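Beta-lactamase (Escherichia coli, PDB 6PQ9) probably hydrolyses beta-lactam antibiotics to substituted beta-amino acids, as a class A extended-spectrum beta-lactamase that confers antibiotic resistance. Local coordinates at residues A[48-53]-A[264-269]; A[255-260]-A[291-296]. The protein carries 1 engineered substitution. All blocks are in the same frame, centred on the assembly; numbering follows the deposited sequence.

Contact 1: A[48-53]-A[264-269]; sequences LGIEDN and HFAIAV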
ATOM      1  N   LEU A  48       0.700  -8.103 -12.133  1.00 42.19           N
ATOM      2  CA  LEU A  48       1.194  -9.469 -12.049  1.00 47.11           C
ATOM      3  C   LEU A  48       0.006 -10.401 -11.866  1.00 42.29           C
ATOM      4  O   LEU A  48      -0.713 -10.285 -10.868  1.00 45.46           O
ATOM      5  CB  LEU A  48       2.175  -9.612 -10.889  1.00 44.07           C
ATOM      6  CG  LEU A  48       3.291 -10.619 -11.060  1.00 44.74           C
ATOM      7  CD1 LEU A  48       3.932 -10.385 -12.403  1.00 47.58           C
ATOM      8  CD2 LEU A  48       4.304 -10.473  -9.919  1.00 36.79           C
ATOM      9  N   GLY A  49      -0.218 -11.288 -12.832  1.00 46.26           N
ATOM     10  CA  GLY A  49      -1.212 -12.333 -12.641  1.00 39.55           C
ATOM     11  C   GLY A  49      -0.868 -13.189 -11.434  1.00 42.89           C
ATOM     12  O   GLY A  49       0.303 -13.429 -11.131  1.00 44.05           O
ATOM     13  N   ILE A  50      -1.901 -13.643 -10.723  1.00 40.18           N
ATOM     14  CA  ILE A  50      -1.660 -14.401  -9.501  1.00 43.48           C
ATOM     15  C   ILE A  50      -1.443 -15.882  -9.804  1.00 45.92           C
ATOM     16  O   ILE A  50      -0.495 -16.497  -9.305  1.00 50.61           O
ATOM     17  CB  ILE A  50      -2.813 -14.190  -8.502  1.00 44.18           C
ATOM     18  CG1 ILE A  50      -2.754 -12.770  -7.941  1.00 42.39           C
ATOM     19  CG2 ILE A  50      -2.762 -15.247  -7.392  1.00 34.26           C
ATOM     20  CD1 ILE A  50      -1.405 -12.388  -7.390  1.00 41.94           C
ATOM     21  N   GLU A  51      -2.318 -16.491 -10.601  1.00 44.47           N
ATOM     22  CA  GLU A  51      -2.199 -17.916 -10.877  1.00 49.00           C
ATOM     23  C   GLU A  51      -1.706 -18.233 -12.284  1.00 52.13           C
ATOM     24  O   GLU A  51      -1.427 -19.404 -12.572  1.00 55.40           O
ATOM     25  CB  GLU A  51      -3.529 -18.652 -10.610  1.00 44.41           C
ATOM     26  CG  GLU A  51      -4.780 -18.010 -11.156  1.00 50.30           C
ATOM     27  CD  GLU A  51      -5.220 -16.830 -10.307  1.00 54.72           C
ATOM     28  OE1 GLU A  51      -5.377 -17.027  -9.089  1.00 47.13           O
ATOM     29  OE2 GLU A  51      -5.408 -15.708 -10.820  1.00 56.11           O
ATOM     30  N   ASP A  52      -1.584 -17.241 -13.158  1.00 47.90           N
ATOM     31  CA  ASP A  52      -0.794 -17.393 -14.370  1.00 49.90           C
ATOM     32  C   ASP A  52       0.364 -16.395 -14.316  1.00 55.31           C
ATOM     33  O   ASP A  52       0.669 -15.820 -13.266  1.00 53.63           O
ATOM     34  CB  ASP A  52      -1.657 -17.244 -15.625  1.00 44.68           C
ATOM     35  CG  ASP A  52      -2.264 -15.871 -15.774  1.00 51.10           C
ATOM     36  OD1 ASP A  52      -1.603 -14.864 -15.461  1.00 48.82           O
ATOM     37  OD2 ASP A  52      -3.420 -15.797 -16.240  1.00 68.88           O
ATOM     38  N   ASN A  53       1.002 -16.171 -15.456  1.00 56.54           N
ATOM     39  CA  ASN A  53       2.228 -15.388 -15.480  1.00 62.93           C
ATOM     40  C   ASN A  53       2.092 -14.143 -16.350  1.00 59.41           C
ATOM     41  O   ASN A  53       3.035 -13.719 -17.018  1.00 62.98           O
ATOM     42  CB  ASN A  53       3.404 -16.256 -15.913  1.00 65.08           C
ATOM     43  CG  ASN A  53       4.008 -17.017 -14.736  1.00 81.36           C
ATOM     44  OD1 ASN A  53       3.890 -18.243 -14.642  1.00 88.09           O
ATOM     45  ND2 ASN A  53       4.631 -16.283 -13.810  1.00 74.18           N
ATOM     46  N   HIS A 264      -7.249 -13.840 -10.105  1.00 40.26           N
ATOM     47  CA  HIS A 264      -6.788 -12.613  -9.466  1.00 41.25           C
ATOM     48  C   HIS A 264      -5.570 -12.046 -10.194  1.00 42.52           C
ATOM     49  O   HIS A 264      -4.847 -12.762 -10.889  1.00 41.53           O
ATOM     50  CB  HIS A 264      -6.444 -12.857  -7.980  1.00 39.97           C
ATOM     51  CG  HIS A 264      -7.572 -13.450  -7.193  1.00 41.57           C
ATOM     52  ND1 HIS A 264      -7.764 -14.809  -7.073  1.00 40.01           N
ATOM     53  CD2 HIS A 264      -8.579 -12.869  -6.499  1.00 42.22           C
ATOM     54  CE1 HIS A 264      -8.840 -15.043  -6.343  1.00 38.51           C
ATOM     55  NE2 HIS A 264      -9.358 -13.881  -5.988  1.00 45.51           N
ATOM     56  N   PHE A 265      -5.346 -10.738 -10.019  1.00 40.38           N
ATOM     57  CA  PHE A 265      -4.096 -10.101 -10.410  1.00 39.93           C
ATOM     58  C   PHE A 265      -3.682  -9.063  -9.374  1.00 35.07           C
ATOM     59  O   PHE A 265      -4.527  -8.406  -8.766  1.00 36.45           O
ATOM     60  CB  PHE A 265      -4.179  -9.456 -11.808  1.00 32.83           C
ATOM     61  CG  PHE A 265      -5.208  -8.354 -11.950  1.00 36.92           C
ATOM     62  CD1 PHE A 265      -6.539  -8.651 -12.246  1.00 39.02           C
ATOM     63  CD2 PHE A 265      -4.834  -7.015 -11.857  1.00 32.97           C
ATOM     64  CE1 PHE A 265      -7.492  -7.634 -12.406  1.00 37.58           C
ATOM     65  CE2 PHE A 265      -5.773  -5.991 -12.030  1.00 33.66           C
ATOM     66  CZ  PHE A 265      -7.101  -6.301 -12.304  1.00 36.39           C
ATOM     67  N   ALA A 266      -2.374  -8.947  -9.153  1.00 38.18           N
ATOM     68  CA  ALA A 266      -1.813  -7.901  -8.304  1.00 33.09           C
ATOM     69  C   ALA A 266      -1.423  -6.704  -9.168  1.00 41.14           C
ATOM     70  O   ALA A 266      -0.857  -6.862 -10.256  1.00 37.54           O
ATOM     71  CB  ALA A 266      -0.593  -8.416  -7.542  1.00 37.26           C
ATOM     72  N   ILE A 267      -1.744  -5.506  -8.688  1.00 41.98           N
ATOM     73  CA  ILE A 267      -1.537  -4.279  -9.447  1.00 36.09           C
ATOM     74  C   ILE A 267      -1.098  -3.187  -8.484  1.00 41.91           C
ATOM     75  O   ILE A 267      -1.559  -3.130  -7.339  1.00 39.47           O
ATOM     76  CB  ILE A 267      -2.810  -3.862 -10.211  1.00 42.16           C
ATOM     77  CG1 ILE A 267      -2.586  -2.559 -10.986  1.00 38.87           C
ATOM     78  CG2 ILE A 267      -3.980  -3.703  -9.243  1.00 35.55           C
ATOM     79  CD1 ILE A 267      -3.732  -2.188 -11.917  1.00 31.78           C
ATOM     80  N   ALA A 268      -0.185  -2.336  -8.948  1.00 42.19           N
ATOM     81  CA  ALA A 268       0.301  -1.192  -8.195  1.00 36.88           C
ATOM     82  C   ALA A 268       0.372  -0.009  -9.146  1.00 38.51           C
ATOM     83  O   ALA A 268       0.922  -0.140 -10.243  1.00 40.59           O
ATOM     84  CB  ALA A 268       1.675  -1.472  -7.580  1.00 32.57           C
ATOM     85  N   VAL A 269      -0.213   1.123  -8.747  1.00 36.72           N
ATOM     86  CA  VAL A 269      -0.129   2.370  -9.508  1.00 35.13           C
ATOM     87  C   VAL A 269       0.388   3.469  -8.586  1.00 39.58           C
ATOM     88  O   VAL A 269      -0.207   3.727  -7.530  1.00 38.66           O
ATOM     89  CB  VAL A 269      -1.478   2.777 -10.135  1.00 34.76           C
ATOM     90  CG1 VAL A 269      -1.296   4.033 -11.030  1.00 33.08           C
ATOM     91  CG2 VAL A 269      -2.072   1.615 -10.944  1.00 35.54           C
TER
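L48 and A266 face each other as an antiparallel hydrogen-bonded pair, where strand 42-49 runs out beside the start of strand 264-274. L48 N donates to A266 O over 2.7 Å, and A266 N answers to L48 O. One step on, G49 and F265 form a non-hydrogen-bonded pair, and F265 CA lies 3.4 Å from L48 O in a bent, weak CA-H...O contact. This end of the contact is tight. I50 has already left the strand, yet I50 N still reaches H264 O at 3.1 Å. Its side chain lies along the opposing strand: I50 CG1, anti to the carbonyl carbon (chi1 -71°), rests 3.7 Å from H264 CB, and I50 CD1 carries on to A266 CB at 4.1 Å. The solvent side, at the exposed E51, has few contacts and is polar, though one of its bonds is short and straight. The bent chain of E51 brings its carboxylate back to the strand end, where H264 N meets E51 OE2 at 2.7 Å (177°), on the syn side but tilted somewhat out of the carboxylate plane. E51 OE1 lies at the edge of the H264 ring, 3.8 Å from H264 ND1 and not hydrogen-bonded to it. Beyond the pair, L48, I50 and A266 pack on helix 185-196, whose K193 NZ bonds G49 O, while F265 on the other face of the sheet reaches V292 and L296 of helix 278-297, and strand 248-258 continues the sheet alongside strand 264-274.

Contact 2: A[255-260]-A[291-296]; sequences GIITLP and SVWDYL. With ASP (aspartic acid), chain B.
W293 reaches from helix 278-297 to I257, T258, L259 and P260, a helix-on-sheet packing in the alpha/beta domain of the class A beta-lactamase fold, where the C-terminal helix lies against the antiparallel sheet. From CB, the W293 side chain sets out with CG anti to the backbone N (chi1 167°), which swings the indole across to the end of strand 248-258. Its six-membered ring makes the contact. W293 CE3 comes first, 3.9 Å from I257 CG2, with L259 CD2 over one face of the ring system, offset toward its rim. W293 CZ3 sits 3.7 Å from I257 CG2 and 3.2 Å from T258 O, which lies at the ring edge, in plane, where it would face the slightly positive C-H rim. At the tip, W293 CH2 meets P260 CD at 3.6 Å, the two side chains arriving end to end, and CZ2 also touches the proline at CD and CG. L259 continues the contact along the helix, its CD2 3.8 Å from L296 CB, the two leucine side chains crossing at about a right angle. Around the indole, L227, P228 and T231 add further packing. The helix end also borders a bound aspartic acid, in a pocket formed by Y295, L296, V297 and K298. OD1 of the ligand lies over one face of the Y295 ring, offset toward its rim, and the ligand's N donates to L296 O at 3.1 Å.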
ATOM      1  N   GLY A 255      -2.837  -3.430  -4.751  1.00 36.69           N
ATOM      2  CA  GLY A 255      -3.611  -4.524  -4.194  1.00 33.75           C
ATOM      3  C   GLY A 255      -3.823  -5.674  -5.160  1.00 39.99           C
ATOM      4  O   GLY A 255      -3.162  -5.782  -6.200  1.00 37.52           O
ATOM      5  N   ILE A 256      -4.771  -6.536  -4.776  1.00 37.65           N
ATOM      6  CA  ILE A 256      -5.157  -7.737  -5.515  1.00 37.30           C
ATOM      7  C   ILE A 256      -6.629  -7.624  -5.871  1.00 41.67           C
ATOM      8  O   ILE A 256      -7.469  -7.428  -4.983  1.00 38.22           O
ATOM      9  CB  ILE A 256      -4.927  -9.015  -4.692  1.00 36.81           C
ATOM     10  CG1 ILE A 256      -3.483  -9.074  -4.181  1.00 38.09           C
ATOM     11  CG2 ILE A 256      -5.342 -10.241  -5.497  1.00 37.76           C
ATOM     12  CD1 ILE A 256      -3.361  -8.636  -2.734  1.00 42.89           C
ATOM     13  N   ILE A 257      -6.940  -7.792  -7.160  1.00 39.51           N
ATOM     14  CA  ILE A 257      -8.291  -7.666  -7.693  1.00 34.53           C
ATOM     15  C   ILE A 257      -8.764  -9.036  -8.164  1.00 39.38           C
ATOM     16  O   ILE A 257      -7.968  -9.835  -8.673  1.00 40.17           O
ATOM     17  CB  ILE A 257      -8.315  -6.626  -8.831  1.00 38.48           C
ATOM     18  CG1 ILE A 257      -7.688  -5.329  -8.323  1.00 34.99           C
ATOM     19  CG2 ILE A 257      -9.737  -6.418  -9.385  1.00 32.83           C
ATOM     20  CD1 ILE A 257      -8.183  -4.122  -9.018  1.00 42.46           C
ATOM     21  N   THR A 258     -10.053  -9.320  -7.970  1.00 37.99           N
ATOM     22  CA  THR A 258     -10.651 -10.586  -8.382  1.00 38.62           C
ATOM     23  C   THR A 258     -11.376 -10.390  -9.708  1.00 40.49           C
ATOM     24  O   THR A 258     -12.257  -9.529  -9.821  1.00 39.72           O
ATOM     25  CB  THR A 258     -11.614 -11.122  -7.323  1.00 43.22           C
ATOM     26  OG1 THR A 258     -11.000 -11.042  -6.026  1.00 43.08           O
ATOM     27  CG2 THR A 258     -11.989 -12.587  -7.632  1.00 37.13           C
ATOM     28  N   LEU A 259     -11.002 -11.186 -10.705  1.00 41.97           N
ATOM     29  CA  LEU A 259     -11.627 -11.115 -12.013  1.00 40.42           C
ATOM     30  C   LEU A 259     -12.963 -11.847 -11.995  1.00 40.73           C
ATOM     31  O   LEU A 259     -13.234 -12.636 -11.083  1.00 37.98           O
ATOM     32  CB  LEU A 259     -10.705 -11.716 -13.065  1.00 34.56           C
ATOM     33  CG  LEU A 259      -9.420 -10.943 -13.381  1.00 35.88           C
ATOM     34  CD1 LEU A 259      -8.307 -11.923 -13.768  1.00 33.03           C
ATOM     35  CD2 LEU A 259      -9.657  -9.904 -14.495  1.00 33.11           C
ATOM     36  N   PRO A 260     -13.821 -11.605 -12.998  1.00 42.38           N
ATOM     37  CA  PRO A 260     -15.129 -12.283 -13.009  1.00 39.03           C
ATOM     38  C   PRO A 260     -15.042 -13.800 -12.925  1.00 44.92           C
ATOM     39  O   PRO A 260     -15.901 -14.426 -12.285  1.00 44.35           O
ATOM     40  CB  PRO A 260     -15.746 -11.815 -14.331  1.00 40.84           C
ATOM     41  CG  PRO A 260     -15.102 -10.491 -14.608  1.00 37.48           C
ATOM     42  CD  PRO A 260     -13.712 -10.588 -14.069  1.00 37.03           C
ATOM     43  N   SER A 291      -8.422  -0.238 -17.673  1.00 43.95           N
ATOM     44  CA  SER A 291      -7.849  -0.758 -18.915  1.00 45.08           C
ATOM     45  C   SER A 291      -7.274  -2.154 -18.717  1.00 47.14           C
ATOM     46  O   SER A 291      -7.467  -3.043 -19.556  1.00 44.09           O
ATOM     47  CB  SER A 291      -6.759   0.178 -19.431  1.00 40.53           C
ATOM     48  OG  SER A 291      -7.298   1.433 -19.788  1.00 54.13           O
ATOM     49  N   VAL A 292      -6.526  -2.351 -17.627  1.00 39.77           N
ATOM     50  CA  VAL A 292      -5.960  -3.664 -17.339  1.00 39.70           C
ATOM     51  C   VAL A 292      -7.074  -4.673 -17.081  1.00 46.62           C
ATOM     52  O   VAL A 292      -7.020  -5.820 -17.544  1.00 51.73           O
ATOM     53  CB  VAL A 292      -4.986  -3.572 -16.152  1.00 39.19           C
ATOM     54  CG1 VAL A 292      -4.578  -4.962 -15.676  1.00 37.25           C
ATOM     55  CG2 VAL A 292      -3.760  -2.707 -16.520  1.00 35.38           C
ATOM     56  N   TRP A 293      -8.110  -4.250 -16.358  1.00 46.17           N
ATOM     57  CA  TRP A 293      -9.263  -5.106 -16.106  1.00 46.63           C
ATOM     58  C   TRP A 293      -9.928  -5.526 -17.416  1.00 49.46           C
ATOM     59  O   TRP A 293     -10.190  -6.714 -17.644  1.00 47.17           O
ATOM     60  CB  TRP A 293     -10.237  -4.358 -15.189  1.00 45.08           C
ATOM     61  CG  TRP A 293     -11.597  -4.945 -15.056  1.00 44.10           C
ATOM     62  CD1 TRP A 293     -12.661  -4.752 -15.884  1.00 43.39           C
ATOM     63  CD2 TRP A 293     -12.054  -5.808 -14.004  1.00 43.24           C
ATOM     64  NE1 TRP A 293     -13.756  -5.453 -15.419  1.00 39.31           N
ATOM     65  CE2 TRP A 293     -13.406  -6.106 -14.265  1.00 38.25           C
ATOM     66  CE3 TRP A 293     -11.448  -6.356 -12.868  1.00 39.97           C
ATOM     67  CZ2 TRP A 293     -14.162  -6.933 -13.431  1.00 38.53           C
ATOM     68  CZ3 TRP A 293     -12.197  -7.171 -12.041  1.00 38.17           C
ATOM     69  CH2 TRP A 293     -13.538  -7.457 -12.328  1.00 42.28           C
ATOM     70  N   ASP A 294     -10.185  -4.553 -18.298  1.00 45.95           N
ATOM     71  CA  ASP A 294     -10.834  -4.821 -19.577  1.00 44.79           C
ATOM     72  C   ASP A 294     -10.039  -5.821 -20.406  1.00 48.97           C
ATOM     73  O   ASP A 294     -10.600  -6.772 -20.960  1.00 47.76           O
ATOM     74  CB  ASP A 294     -10.991  -3.518 -20.353  1.00 47.91           C
ATOM     75  CG  ASP A 294     -12.125  -2.677 -19.851  1.00 48.49           C
ATOM     76  OD1 ASP A 294     -12.867  -3.146 -18.959  1.00 52.20           O
ATOM     77  OD2 ASP A 294     -12.279  -1.544 -20.359  1.00 55.26           O
ATOM     78  N   TYR A 295      -8.726  -5.609 -20.512  1.00 46.77           N
ATOM     79  CA  TYR A 295      -7.890  -6.507 -21.298  1.00 49.93           C
ATOM     80  C   TYR A 295      -7.955  -7.938 -20.764  1.00 51.98           C
ATOM     81  O   TYR A 295      -8.086  -8.892 -21.538  1.00 54.49           O
ATOM     82  CB  TYR A 295      -6.448  -5.994 -21.315  1.00 47.81           C
ATOM     83  CG  TYR A 295      -5.473  -6.967 -21.933  1.00 51.84           C
ATOM     84  CD1 TYR A 295      -5.331  -7.065 -23.318  1.00 60.83           C
ATOM     85  CD2 TYR A 295      -4.704  -7.800 -21.139  1.00 52.31           C
ATOM     86  CE1 TYR A 295      -4.437  -7.965 -23.884  1.00 57.06           C
ATOM     87  CE2 TYR A 295      -3.819  -8.700 -21.695  1.00 60.94           C
ATOM     88  CZ  TYR A 295      -3.685  -8.784 -23.065  1.00 67.61           C
ATOM     89  OH  TYR A 295      -2.785  -9.689 -23.594  1.00 73.71           O
ATOM     90  N   LEU A 296      -7.859  -8.109 -19.439  1.00 51.89           N
ATOM     91  CA  LEU A 296      -7.825  -9.454 -18.864  1.00 49.79           C
ATOM     92  C   LEU A 296      -9.201 -10.116 -18.861  1.00 51.34           C
ATOM     93  O   LEU A 296      -9.298 -11.348 -18.922  1.00 54.96           O
ATOM     94  CB  LEU A 296      -7.260  -9.410 -17.447  1.00 38.83           C
ATOM     95  CG  LEU A 296      -5.814  -8.920 -17.266  1.00 48.94           C
ATOM     96  CD1 LEU A 296      -5.458  -8.753 -15.776  1.00 36.68           C
ATOM     97  CD2 LEU A 296      -4.823  -9.847 -17.946  1.00 44.65           C
TER
HETATM   98  N   ASP B 301      -9.118 -13.414 -21.290  1.00 67.96           N
HETATM   99  CA  ASP B 301      -7.991 -14.331 -21.433  1.00 85.20           C
HETATM  100  C   ASP B 301      -7.162 -14.411 -20.140  1.00 85.18           C
HETATM  101  O   ASP B 301      -6.606 -15.462 -19.796  1.00 79.88           O
HETATM  102  CB  ASP B 301      -7.105 -13.902 -22.612  1.00 88.59           C
HETATM  103  CG  ASP B 301      -6.339 -12.604 -22.338  1.00 87.45           C
HETATM  104  OD1 ASP B 301      -6.903 -11.510 -22.576  1.00 74.43           O
HETATM  105  OD2 ASP B 301      -5.168 -12.679 -21.891  1.00 86.18           O

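How the contacts relate
After helix 25-37 the chain forms strand 42-49, and contact 1 joins the end of that strand to strand 264-274, closing a loop of 210 intervening residues that takes in much of the helical part of the protein. Contact 2 opens inside that span, at strand 248-258, and ends beyond it on helix 278-297; its shorter loop of 30 residues contains the start of strand 264-274, the second side of contact 1, so the two contacts cross. The centres of contacts 1 and 2 are about 8 Å apart. Strands 248-258 and 264-274 are sheet neighbours, with probable hydrogen bonds from I257 N to F265 O and from I267 N to G255 O. Together the contacts tie the first strand, two later strands and the C-terminal helix into one unit.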